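PDB 4A9V: PHOX from Pseudomonas fluorescens, which hydrolyses phosphate monoesters as an alkaline phosphatase, using a complex iron-calcium cofactor held in a beta-propeller to catalyse phosphotransfer. Local coordinates for residues D14-A19 against F524-I529; M474-D479 against G501-M506; I491-D496 against N508-C513; G530-G535 against G548-G553. All blocks are in the same frame, centred on the assembly; numbering follows the deposited sequence.

Contact 1: residues D14-A19 against F524-I529; sequences DSIPAA and FMVGPI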
loop_
_atom_site.group_PDB
_atom_site.type_symbol
_atom_site.label_atom_id
_atom_site.label_comp_id
_atom_site.label_asym_id
_atom_site.label_seq_id
_atom_site.Cartn_x
_atom_site.Cartn_y
_atom_site.Cartn_z
ATOM N N ASP A 14 2.302 18.817 -20.434
ATOM C CA ASP A 14 2.971 19.893 -19.710
ATOM C C ASP A 14 2.664 19.806 -18.224
ATOM O O ASP A 14 1.514 19.627 -17.827
ATOM C CB ASP A 14 2.509 21.255 -20.229
ATOM C CG ASP A 14 3.054 21.572 -21.602
ATOM O OD1 ASP A 14 3.889 20.790 -22.100
ATOM O OD2 ASP A 14 2.819 22.703 -22.076
ATOM N N SER A 15 3.693 19.961 -17.402
ATOM C CA SER A 15 3.539 19.930 -15.959
ATOM C C SER A 15 2.511 20.966 -15.501
ATOM O O SER A 15 2.578 22.132 -15.898
ATOM C CB SER A 15 4.894 20.212 -15.318
ATOM O OG SER A 15 4.840 19.991 -13.924
ATOM N N ILE A 16 1.540 20.532 -14.701
ATOM C CA ILE A 16 0.449 21.399 -14.267
ATOM C C ILE A 16 0.829 22.118 -12.976
ATOM O O ILE A 16 1.695 21.654 -12.232
ATOM C CB ILE A 16 -0.879 20.628 -14.081
ATOM C CG1 ILE A 16 -0.848 19.697 -12.863
ATOM C CG2 ILE A 16 -1.206 19.838 -15.341
ATOM C CD1 ILE A 16 -2.225 19.186 -12.487
ATOM N N PRO A 17 0.180 23.254 -12.698
ATOM C CA PRO A 17 0.486 23.935 -11.444
ATOM C C PRO A 17 -0.036 23.186 -10.222
ATOM O O PRO A 17 -1.044 22.492 -10.292
ATOM C CB PRO A 17 -0.198 25.301 -11.580
ATOM C CG PRO A 17 -1.113 25.202 -12.742
ATOM C CD PRO A 17 -0.723 24.022 -13.574
ATOM N N ALA A 18 0.631 23.372 -9.090
ATOM C CA ALA A 18 0.074 22.958 -7.813
ATOM C C ALA A 18 -1.274 23.638 -7.610
ATOM O O ALA A 18 -1.498 24.738 -8.124
ATOM C CB ALA A 18 1.028 23.321 -6.688
ATOM N N ALA A 19 -2.148 23.016 -6.831
ATOM C CA ALA A 19 -3.489 23.548 -6.632
ATOM C C ALA A 19 -3.995 23.237 -5.234
ATOM O O ALA A 19 -3.513 22.313 -4.575
ATOM C CB ALA A 19 -4.437 22.992 -7.682
ATOM N N PHE A 524 1.144 15.904 -12.872
ATOM C CA PHE A 524 0.073 15.461 -13.765
ATOM C C PHE A 524 -1.324 15.749 -13.206
ATOM O O PHE A 524 -2.215 16.116 -13.969
ATOM C CB PHE A 524 0.229 13.962 -14.057
ATOM C CG PHE A 524 -0.880 13.385 -14.891
ATOM C CD1 PHE A 524 -0.879 13.522 -16.266
ATOM C CD2 PHE A 524 -1.906 12.669 -14.300
ATOM C CE1 PHE A 524 -1.916 13.007 -17.024
ATOM C CE2 PHE A 524 -2.925 12.124 -15.059
ATOM C CZ PHE A 524 -2.917 12.272 -16.427
ATOM N N MET A 525 -1.539 15.498 -11.915
ATOM C CA MET A 525 -2.863 15.624 -11.308
ATOM C C MET A 525 -2.718 16.200 -9.908
ATOM O O MET A 525 -1.781 15.869 -9.182
ATOM C CB MET A 525 -3.554 14.255 -11.232
ATOM C CG MET A 525 -4.985 14.313 -10.726
ATOM S SD MET A 525 -5.728 12.677 -10.551
ATOM C CE MET A 525 -5.055 12.181 -8.975
ATOM N N VAL A 526 -3.673 17.038 -9.520
ATOM C CA VAL A 526 -3.821 17.444 -8.135
ATOM C C VAL A 526 -5.201 17.040 -7.643
ATOM O O VAL A 526 -6.187 17.140 -8.376
ATOM C CB VAL A 526 -3.627 18.967 -7.952
ATOM C CG1 VAL A 526 -3.731 19.319 -6.479
ATOM C CG2 VAL A 526 -2.297 19.427 -8.538
ATOM N N GLY A 527 -5.241 16.483 -6.438
ATOM C CA GLY A 527 -6.478 16.018 -5.839
ATOM C C GLY A 527 -7.136 17.046 -4.943
ATOM O O GLY A 527 -6.618 18.154 -4.750
ATOM N N PRO A 528 -8.269 16.661 -4.352
ATOM C CA PRO A 528 -9.093 17.576 -3.578
ATOM C C PRO A 528 -8.611 17.742 -2.132
ATOM O O PRO A 528 -7.569 17.208 -1.731
ATOM C CB PRO A 528 -10.479 16.924 -3.637
ATOM C CG PRO A 528 -10.200 15.466 -3.778
ATOM C CD PRO A 528 -8.983 15.409 -4.664
ATOM N N ILE A 529 -9.346 18.527 -1.367
ATOM C CA ILE A 529 -8.880 18.961 -0.064
ATOM C C ILE A 529 -8.895 17.804 0.924
ATOM O O ILE A 529 -9.875 17.067 1.022
ATOM C CB ILE A 529 -9.739 20.138 0.444
ATOM C CG1 ILE A 529 -9.471 21.373 -0.425
ATOM C CG2 ILE A 529 -9.461 20.435 1.911
ATOM C CD1 ILE A 529 -10.379 22.547 -0.126
#
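From I16 to A19 the chain runs almost parallel to strand residues F524 to V526, the two directions 7° apart, yet no hydrogen bond joins the segments and apolar side chains fill the gap. Two side chains of the N-terminal segment, I16 and A19, point toward the strand, and V526 points back between them. I16 holds CG1 in the crowded position between its backbone N and carbonyl carbon (chi1 71°), with the rest of the chain extended, so that CD1 reaches the strand backbone. There I16 CD1 lies 3.4 Å from F524 O, a carbonyl oxygen that this contact buries and that has no hydrogen-bond partner in the model. The same methyl touches V526 CG2 at 4.0 Å. The valine spreads its branches along the loop: V526 CG2 sits 3.7 Å from P17 O, while V526 CG1, anti to the backbone N, packs 3.9 Å from A19 CB. F524 turns its ring to the far side of the strand, where it meets W490, Y30 and F13 edge to face. Opposite M511 the strand places two residues, F524 and M525, where a regular strand would place one: a classic beta bulge at the edge of the four-stranded antiparallel sheet. Backbone bonds from I16 to R523 and from A19 to N508 tie the loop alongside strand 521-526, whose other neighbour is strand 510-514, before the chain continues into strand 30-37.

Contact 2: residues M474-D479 against G501-M506; sequences MFNSPD and GDFAGM. With CA (calcium ion), chain R; CA (calcium ion), chain Q.
M506 leaves the end of a type II turn, F503 to M506, and its extended side chain crosses that of M474 at about a right angle. Beyond CB, M506 CG comes 3.9 Å from M474 O; next, M506 SD lies in the plane of the F503 ring, at its edge, and accepts a weak hydrogen bond from N476 ND2 at 3.6 Å. The terminal methyl, M506 CE, ends 3.4 Å from F475 O and 4.0 Å from M474 CB. M474 answers with its extended chain, whose CE reaches A504 O at 3.2 Å, beside G505, where a side chain would collide with that methyl. In the propeller this turn belongs to the long connection between strands 489-493 and 510-514, and covers the lead-in to strand 478-483, whose D479 bridges two calcium ions. N476 stands over the turn with its amide plane inclined 45° to the F503 ring, ND2 3.6 Å from F503 CD1. Its OD1 takes bonds from S477 OG, at 3.0 Å, and from the backbone N of D496. An alanine in place of N476 would remove its bonds to D496 N, S477 OG and M506 SD and would probably loosen this loop from D496 and, less so, from the turn.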
loop_
_atom_site.group_PDB
_atom_site.type_symbol
_atom_site.label_atom_id
_atom_site.label_comp_id
_atom_site.label_asym_id
_atom_site.label_seq_id
_atom_site.Cartn_x
_atom_site.Cartn_y
_atom_site.Cartn_z
ATOM N N MET A 474 7.611 20.706 -7.539
ATOM C CA MET A 474 7.949 20.149 -6.240
ATOM C C MET A 474 6.746 19.536 -5.524
ATOM O O MET A 474 5.603 19.983 -5.652
ATOM C CB MET A 474 8.628 21.196 -5.363
ATOM C CG MET A 474 7.822 22.459 -5.178
ATOM S SD MET A 474 8.702 23.605 -4.111
ATOM C CE MET A 474 7.500 24.928 -4.028
ATOM N N PHE A 475 7.053 18.539 -4.699
ATOM C CA PHE A 475 6.063 17.741 -3.984
ATOM C C PHE A 475 6.710 17.195 -2.710
ATOM O O PHE A 475 7.923 17.302 -2.525
ATOM C CB PHE A 475 5.577 16.587 -4.869
ATOM C CG PHE A 475 6.670 15.643 -5.294
ATOM C CD1 PHE A 475 7.436 15.901 -6.429
ATOM C CD2 PHE A 475 6.959 14.511 -4.539
ATOM C CE1 PHE A 475 8.452 15.037 -6.801
ATOM C CE2 PHE A 475 7.991 13.660 -4.905
ATOM C CZ PHE A 475 8.746 13.930 -6.029
ATOM N N ASN A 476 5.916 16.598 -1.837
ATOM C CA ASN A 476 6.487 15.951 -0.662
ATOM C C ASN A 476 5.818 14.623 -0.371
ATOM O O ASN A 476 4.658 14.400 -0.742
ATOM C CB ASN A 476 6.454 16.875 0.565
ATOM C CG ASN A 476 5.088 16.955 1.210
ATOM O OD1 ASN A 476 4.807 16.258 2.189
ATOM N ND2 ASN A 476 4.242 17.855 0.700
ATOM N N SER A 477 6.577 13.734 0.266
ATOM C CA SER A 477 6.081 12.456 0.757
ATOM C C SER A 477 5.515 11.590 -0.372
ATOM O O SER A 477 4.371 11.134 -0.315
ATOM C CB SER A 477 5.031 12.674 1.843
ATOM O OG SER A 477 5.548 13.464 2.903
ATOM N N PRO A 478 6.350 11.272 -1.367
ATOM C CA PRO A 478 5.934 10.264 -2.336
ATOM C C PRO A 478 5.629 8.946 -1.621
ATOM O O PRO A 478 6.268 8.608 -0.623
ATOM C CB PRO A 478 7.156 10.133 -3.246
ATOM C CG PRO A 478 8.308 10.456 -2.347
ATOM C CD PRO A 478 7.799 11.538 -1.429
ATOM N N ASP A 479 4.643 8.219 -2.127
ATOM C CA ASP A 479 4.079 7.087 -1.407
ATOM C C ASP A 479 3.762 6.000 -2.436
ATOM O O ASP A 479 4.595 5.115 -2.679
ATOM C CB ASP A 479 2.857 7.571 -0.587
ATOM C CG ASP A 479 2.157 6.474 0.204
ATOM O OD1 ASP A 479 2.186 5.293 -0.199
ATOM O OD2 ASP A 479 1.442 6.836 1.170
ATOM N N GLY A 501 4.910 27.005 5.117
ATOM C CA GLY A 501 6.158 26.640 5.776
ATOM C C GLY A 501 7.067 25.838 4.865
ATOM O O GLY A 501 7.363 26.262 3.745
ATOM N N ASP A 502 7.463 24.650 5.315
ATOM C CA ASP A 502 8.329 23.780 4.514
ATOM C C ASP A 502 7.645 23.351 3.217
ATOM O O ASP A 502 8.303 22.888 2.287
ATOM C CB ASP A 502 8.735 22.529 5.299
ATOM C CG ASP A 502 9.891 22.769 6.252
ATOM O OD1 ASP A 502 10.586 23.801 6.128
ATOM O OD2 ASP A 502 10.192 21.846 7.037
ATOM N N PHE A 503 6.327 23.503 3.157
ATOM C CA PHE A 503 5.538 22.964 2.056
ATOM C C PHE A 503 4.890 24.082 1.245
ATOM O O PHE A 503 4.063 23.822 0.378
ATOM C CB PHE A 503 4.483 22.002 2.605
ATOM C CG PHE A 503 5.050 20.977 3.546
ATOM C CD1 PHE A 503 5.879 19.978 3.063
ATOM C CD2 PHE A 503 4.959 21.153 4.918
ATOM C CE1 PHE A 503 6.517 19.107 3.928
ATOM C CE2 PHE A 503 5.588 20.283 5.788
ATOM C CZ PHE A 503 6.396 19.276 5.294
ATOM N N ALA A 504 5.363 25.309 1.432
ATOM C CA ALA A 504 4.824 26.440 0.676
ATOM C C ALA A 504 5.010 26.199 -0.814
ATOM O O ALA A 504 6.129 25.977 -1.276
ATOM C CB ALA A 504 5.501 27.737 1.097
ATOM N N GLY A 505 3.913 26.277 -1.563
ATOM C CA GLY A 505 3.956 26.102 -3.005
ATOM C C GLY A 505 3.640 24.700 -3.493
ATOM O O GLY A 505 3.560 24.471 -4.696
ATOM N N MET A 506 3.497 23.749 -2.576
ATOM C CA MET A 506 3.250 22.364 -2.973
ATOM C C MET A 506 1.771 22.018 -3.131
ATOM O O MET A 506 1.428 21.044 -3.795
ATOM C CB MET A 506 3.913 21.413 -1.988
ATOM C CG MET A 506 5.422 21.469 -2.097
ATOM S SD MET A 506 6.244 20.483 -0.838
ATOM C CE MET A 506 7.923 20.537 -1.462
HETATM CA CA CA R . 2.035 7.379 3.313
HETATM CA CA CA Q . 0.505 4.569 1.522
HETATM O O HOH W 1 -2.013 3.943 2.662
HETATM O O HOH W 2 -0.813 2.911 0.169
HETATM O O HOH W 3 -0.994 5.862 0.013
HETATM O O HOH W 4 -0.352 6.400 3.201
HETATM O O HOH W 5 1.068 6.750 5.412
#

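Contact 3: residues I491-D496 against N508-C513; sequences ILTDGD and NNQMLC. With CA (calcium ion), chain R; LI (lithium ion), chain G.
T493 sets its hydroxyl between its backbone N and carbonyl carbon (chi1 77°), where OG1 gives its proton to N509 OD1 at 2.8 Å and accepts Q510 N at 3.0 Å. N509 OD1 takes a second donor, G495 N, also at 2.8 Å and nearly straight (172°), so each of its in-plane lone pairs is used. On the other side of the amide, N509 ND2 bonds to C531 O and to water 6, with a weak bond to G495 O. An alanine in place of N509 would lose the bonds to T493 OG1, G495, C531 O and water 6, and would probably let the loop carrying D494 drift. D494 itself spans two metals, OD1 2.4 Å from the lithium and OD2 2.4 Å from the calcium of chain R, where D479 and E387 are fellow ligands.

Further along, the strands pair antiparallel. I491 and L512 exchange a hydrogen-bonded pair, I491 N to L512 O at 2.9 Å and L512 N back to I491 O, while T493 N donates almost along the C=O axis of Q510. The Q510 amide binds N508 O through NE2, and R523 through OE1. L492 and M511 lie side by side, L492 CD1 3.8 Å from M511 SD, on the face that meets strand 544-550. Strands 489-493 and 510-514 form the middle of the four-stranded sheet, with 478-483 and 521-526 as its outer strands.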
loop_
_atom_site.group_PDB
_atom_site.type_symbol
_atom_site.label_atom_id
_atom_site.label_comp_id
_atom_site.label_asym_id
_atom_site.label_seq_id
_atom_site.Cartn_x
_atom_site.Cartn_y
_atom_site.Cartn_z
ATOM N N ILE A 491 4.027 8.698 -9.826
ATOM C CA ILE A 491 4.385 8.948 -8.431
ATOM C C ILE A 491 3.200 9.618 -7.737
ATOM O O ILE A 491 2.694 10.633 -8.219
ATOM C CB ILE A 491 5.589 9.912 -8.336
ATOM C CG1 ILE A 491 6.821 9.332 -9.032
ATOM C CG2 ILE A 491 5.886 10.243 -6.884
ATOM C CD1 ILE A 491 7.908 10.353 -9.315
ATOM N N LEU A 492 2.717 9.018 -6.654
ATOM C CA LEU A 492 1.514 9.480 -5.971
ATOM C C LEU A 492 1.933 9.971 -4.588
ATOM O O LEU A 492 2.805 9.371 -3.969
ATOM C CB LEU A 492 0.517 8.321 -5.849
ATOM C CG LEU A 492 -0.139 7.837 -7.148
ATOM C CD1 LEU A 492 0.811 7.155 -8.126
ATOM C CD2 LEU A 492 -1.284 6.901 -6.823
ATOM N N THR A 493 1.322 11.043 -4.093
ATOM C CA THR A 493 1.771 11.617 -2.831
ATOM C C THR A 493 0.774 11.519 -1.684
ATOM O O THR A 493 -0.446 11.586 -1.866
ATOM C CB THR A 493 2.271 13.075 -2.959
ATOM O OG1 THR A 493 1.176 13.998 -3.072
ATOM C CG2 THR A 493 3.178 13.240 -4.141
ATOM N N ASP A 494 1.340 11.383 -0.488
ATOM C CA ASP A 494 0.618 11.407 0.776
ATOM C C ASP A 494 1.399 12.266 1.766
ATOM O O ASP A 494 2.066 11.763 2.671
ATOM C CB ASP A 494 0.464 9.993 1.330
ATOM C CG ASP A 494 -0.053 9.989 2.749
ATOM O OD1 ASP A 494 -0.825 10.913 3.081
ATOM O OD2 ASP A 494 0.360 9.109 3.545
ATOM N N GLY A 495 1.405 13.562 1.502
ATOM C CA GLY A 495 2.229 14.480 2.249
ATOM C C GLY A 495 1.437 15.571 2.922
ATOM O O GLY A 495 0.208 15.548 2.969
ATOM N N ASP A 496 2.177 16.529 3.453
ATOM C CA ASP A 496 1.621 17.700 4.097
ATOM C C ASP A 496 1.004 18.621 3.041
ATOM O O ASP A 496 1.628 18.907 2.022
ATOM C CB ASP A 496 2.734 18.413 4.864
ATOM C CG ASP A 496 2.226 19.567 5.690
ATOM O OD1 ASP A 496 1.639 20.491 5.093
ATOM O OD2 ASP A 496 2.504 19.589 6.908
ATOM N N ASN A 508 -2.115 20.729 -2.657
ATOM C CA ASN A 508 -2.755 19.480 -2.262
ATOM C C ASN A 508 -1.925 18.284 -2.724
ATOM O O ASN A 508 -1.053 18.416 -3.593
ATOM C CB ASN A 508 -4.151 19.401 -2.887
ATOM C CG ASN A 508 -5.151 20.354 -2.253
ATOM O OD1 ASN A 508 -4.858 21.060 -1.287
ATOM N ND2 ASN A 508 -6.356 20.365 -2.805
ATOM N N ASN A 509 -2.288 17.101 -2.242
ATOM C CA ASN A 509 -1.658 15.885 -2.728
ATOM C C ASN A 509 -1.960 15.648 -4.198
ATOM O O ASN A 509 -2.888 16.227 -4.772
ATOM C CB ASN A 509 -2.071 14.694 -1.865
ATOM C CG ASN A 509 -1.255 14.609 -0.601
ATOM O OD1 ASN A 509 -0.025 14.643 -0.658
ATOM N ND2 ASN A 509 -1.920 14.541 0.546
ATOM N N GLN A 510 -1.100 14.868 -4.832
ATOM C CA GLN A 510 -0.935 14.964 -6.265
ATOM C C GLN A 510 -0.322 13.709 -6.855
ATOM O O GLN A 510 0.087 12.789 -6.132
ATOM C CB GLN A 510 -0.077 16.170 -6.573
ATOM C CG GLN A 510 1.292 16.111 -5.943
ATOM C CD GLN A 510 2.006 17.449 -5.994
ATOM O OE1 GLN A 510 2.852 17.685 -6.869
ATOM N NE2 GLN A 510 1.692 18.318 -5.041
ATOM N N MET A 511 -0.346 13.648 -8.177
ATOM C CA MET A 511 0.313 12.592 -8.913
ATOM C C MET A 511 1.218 13.226 -9.949
ATOM O O MET A 511 0.830 14.180 -10.629
ATOM C CB MET A 511 -0.716 11.663 -9.574
ATOM C CG MET A 511 -0.097 10.494 -10.337
ATOM S SD MET A 511 -1.251 9.151 -10.683
ATOM C CE MET A 511 -2.377 9.964 -11.806
ATOM N N LEU A 512 2.418 12.675 -10.069
ATOM C CA LEU A 512 3.414 13.138 -11.016
ATOM C C LEU A 512 3.848 11.980 -11.907
ATOM O O LEU A 512 3.511 10.822 -11.656
ATOM C CB LEU A 512 4.630 13.729 -10.279
ATOM C CG LEU A 512 4.289 14.786 -9.216
ATOM C CD1 LEU A 512 4.287 14.203 -7.811
ATOM C CD2 LEU A 512 5.228 15.987 -9.300
ATOM N N CYS A 513 4.537 12.316 -12.985
ATOM C CA CYS A 513 5.032 11.328 -13.919
ATOM C C CYS A 513 6.502 11.599 -14.183
ATOM O O CYS A 513 6.905 12.745 -14.364
ATOM C CB CYS A 513 4.242 11.406 -15.225
ATOM S SG CYS A 513 4.470 9.984 -16.316
HETATM CA CA CA R . 2.035 7.379 3.313
HETATM LI LI LI G . -1.907 9.832 4.965
HETATM O O HOH W 6 -1.505 13.452 3.158
HETATM O O HOH W 7 -1.263 8.132 5.493
HETATM O O HOH W 8 -1.068 11.505 5.684
HETATM O O HOH W 9 -3.036 12.087 4.430
HETATM O O HOH W 4 -0.352 6.400 3.201
HETATM O O HOH W 5 1.068 6.750 5.412
#

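Contact 4: residues G530-G535 against G548-G553; sequences GCEVTG and GIQHPG. With LI (lithium ion), chain G.
E532 OE1 is held by two partners of different kinds, the lithium ion at 2.4 Å and H551 NE2 at 2.7 Å. The histidine N-H lies in its ring plane and meets the oxygen's anti lone pair, the one turned from OE2, with carboxylate and ring planes almost perpendicular (86°). At the other nitrogen H551 ND1 donates to G530 O at 2.9 Å, again at the ring edge, so two bonds fix the rotation of the ring. Both nitrogens face acceptors, which is consistent with a doubly protonated, positively charged imidazole; such a charge would probably ease the crowding of E532 against D494, its fellow lithium ligand. Q550 runs beside E532 and brings its OE1 close, 3.2 Å from E532 OE1; its NE2 bonds to N67 O.

Beneath these side chains the backbones pair antiparallel. E532 N donates to Q550 O at 3.0 Å, and Q550 N returns almost straight to E532 O. T534 CG2 rests 3.6 Å from Q550 CB on the same face as E532, and T534 OG1 bonds to D69 of the diiron pocket. On the other face V533 and I549 lie alongside each other, with C531 CB 3.7 Å from I549 CG2. This is a beta hairpin of the propeller, strands 532-538 and 544-550, whose open end carries a His-carboxylate pair into a site occupied here by lithium and known to bind calcium in this protein.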
loop_
_atom_site.group_PDB
_atom_site.type_symbol
_atom_site.label_atom_id
_atom_site.label_comp_id
_atom_site.label_asym_id
_atom_site.label_seq_id
_atom_site.Cartn_x
_atom_site.Cartn_y
_atom_site.Cartn_z
ATOM N N GLY A 530 -7.782 17.626 1.631
ATOM C CA GLY A 530 -7.705 16.670 2.725
ATOM C C GLY A 530 -7.441 15.233 2.304
ATOM O O GLY A 530 -7.345 14.362 3.162
ATOM N N CYS A 531 -7.355 14.972 0.999
ATOM C CA CYS A 531 -7.137 13.611 0.501
ATOM C C CYS A 531 -5.659 13.251 0.505
ATOM O O CYS A 531 -4.786 14.115 0.594
ATOM C CB CYS A 531 -7.705 13.449 -0.915
ATOM S SG CYS A 531 -6.620 13.991 -2.255
ATOM N N GLU A 532 -5.386 11.969 0.303
ATOM C CA GLU A 532 -4.159 11.565 -0.367
ATOM C C GLU A 532 -4.488 10.840 -1.660
ATOM O O GLU A 532 -5.615 10.394 -1.869
ATOM C CB GLU A 532 -3.268 10.697 0.536
ATOM C CG GLU A 532 -3.803 9.312 0.859
ATOM C CD GLU A 532 -2.988 8.627 1.949
ATOM O OE1 GLU A 532 -3.236 8.912 3.141
ATOM O OE2 GLU A 532 -2.101 7.808 1.616
ATOM N N VAL A 533 -3.532 10.846 -2.578
ATOM C CA VAL A 533 -3.688 10.223 -3.883
ATOM C C VAL A 533 -2.991 8.870 -3.802
ATOM O O VAL A 533 -1.818 8.804 -3.426
ATOM C CB VAL A 533 -3.056 11.112 -4.971
ATOM C CG1 VAL A 533 -3.085 10.416 -6.316
ATOM C CG2 VAL A 533 -3.777 12.451 -5.042
ATOM N N THR A 534 -3.741 7.795 -4.029
ATOM C CA THR A 534 -3.239 6.462 -3.766
ATOM C C THR A 534 -4.019 5.454 -4.594
ATOM O O THR A 534 -5.198 5.650 -4.859
ATOM C CB THR A 534 -3.307 6.144 -2.268
ATOM O OG1 THR A 534 -2.610 4.921 -2.008
ATOM C CG2 THR A 534 -4.742 6.092 -1.764
ATOM N N GLY A 535 -3.362 4.366 -4.976
ATOM C CA GLY A 535 -3.981 3.374 -5.840
ATOM C C GLY A 535 -3.821 3.762 -7.297
ATOM O O GLY A 535 -4.172 4.877 -7.691
ATOM N N GLY A 548 -6.923 6.359 -7.054
ATOM C CA GLY A 548 -7.728 6.570 -5.863
ATOM C C GLY A 548 -7.544 7.934 -5.223
ATOM O O GLY A 548 -6.434 8.484 -5.150
ATOM N N ILE A 549 -8.659 8.444 -4.709
ATOM C CA ILE A 549 -8.689 9.624 -3.873
ATOM C C ILE A 549 -9.195 9.180 -2.506
ATOM O O ILE A 549 -10.352 8.787 -2.352
ATOM C CB ILE A 549 -9.642 10.682 -4.467
ATOM C CG1 ILE A 549 -9.185 11.109 -5.870
ATOM C CG2 ILE A 549 -9.762 11.872 -3.530
ATOM C CD1 ILE A 549 -7.780 11.674 -5.949
ATOM N N GLN A 550 -8.274 9.121 -1.553
ATOM C CA GLN A 550 -8.532 8.532 -0.252
ATOM C C GLN A 550 -8.749 9.621 0.798
ATOM O O GLN A 550 -8.033 10.620 0.831
ATOM C CB GLN A 550 -7.359 7.625 0.153
ATOM C CG GLN A 550 -7.651 6.732 1.346
ATOM C CD GLN A 550 -6.404 6.109 1.925
ATOM O OE1 GLN A 550 -5.424 6.804 2.205
ATOM N NE2 GLN A 550 -6.441 4.799 2.149
ATOM N N HIS A 551 -9.731 9.379 1.662
ATOM C CA HIS A 551 -10.101 10.282 2.759
ATOM C C HIS A 551 -10.157 11.744 2.387
ATOM O O HIS A 551 -9.692 12.593 3.138
ATOM C CB HIS A 551 -9.235 10.057 4.012
ATOM C CG HIS A 551 -7.753 10.318 3.811
ATOM N ND1 HIS A 551 -7.227 11.558 3.689
ATOM C CD2 HIS A 551 -6.678 9.436 3.782
ATOM C CE1 HIS A 551 -5.891 11.467 3.575
ATOM N NE2 HIS A 551 -5.556 10.171 3.639
ATOM N N PRO A 552 -10.855 12.084 1.291
ATOM C CA PRO A 552 -11.102 13.505 1.086
ATOM C C PRO A 552 -11.793 14.123 2.295
ATOM O O PRO A 552 -12.689 13.516 2.882
ATOM C CB PRO A 552 -12.012 13.531 -0.149
ATOM C CG PRO A 552 -12.695 12.212 -0.132
ATOM C CD PRO A 552 -11.681 11.245 0.404
ATOM N N GLY A 553 -11.350 15.307 2.695
ATOM C CA GLY A 553 -11.962 15.986 3.825
ATOM C C GLY A 553 -11.689 15.318 5.164
ATOM O O GLY A 553 -12.483 15.449 6.088
HETATM LI LI LI G . -1.907 9.832 4.965
HETATM O O HOH W 8 -1.068 11.505 5.684
HETATM O O HOH W 9 -3.036 12.087 4.430
HETATM O O HOH W 7 -1.263 8.132 5.493
#

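How the contacts relate
Contacts 2, 3 and 1 all reach the antiparallel sheet of strands 478-483, 489-493, 510-514 and 521-526; contact 4 lies in the next sheet along the chain, which also holds strand 30-37. Contact 1 brings the N-terminal loop, some 500 residues away in sequence, against edge strand 521-526 of the former sheet, and contacts 2 and 3 are nested inside the loop it closes. The segments of contacts 2 and 3 alternate along the chain, with centres about 8 Å apart; contact 4 follows in series, its centre about 10 Å from that of contact 3. Contacts 2 and 3 share a calcium and contacts 3 and 4 the lithium, so two neighbouring sheets supply ligands to one metal cluster.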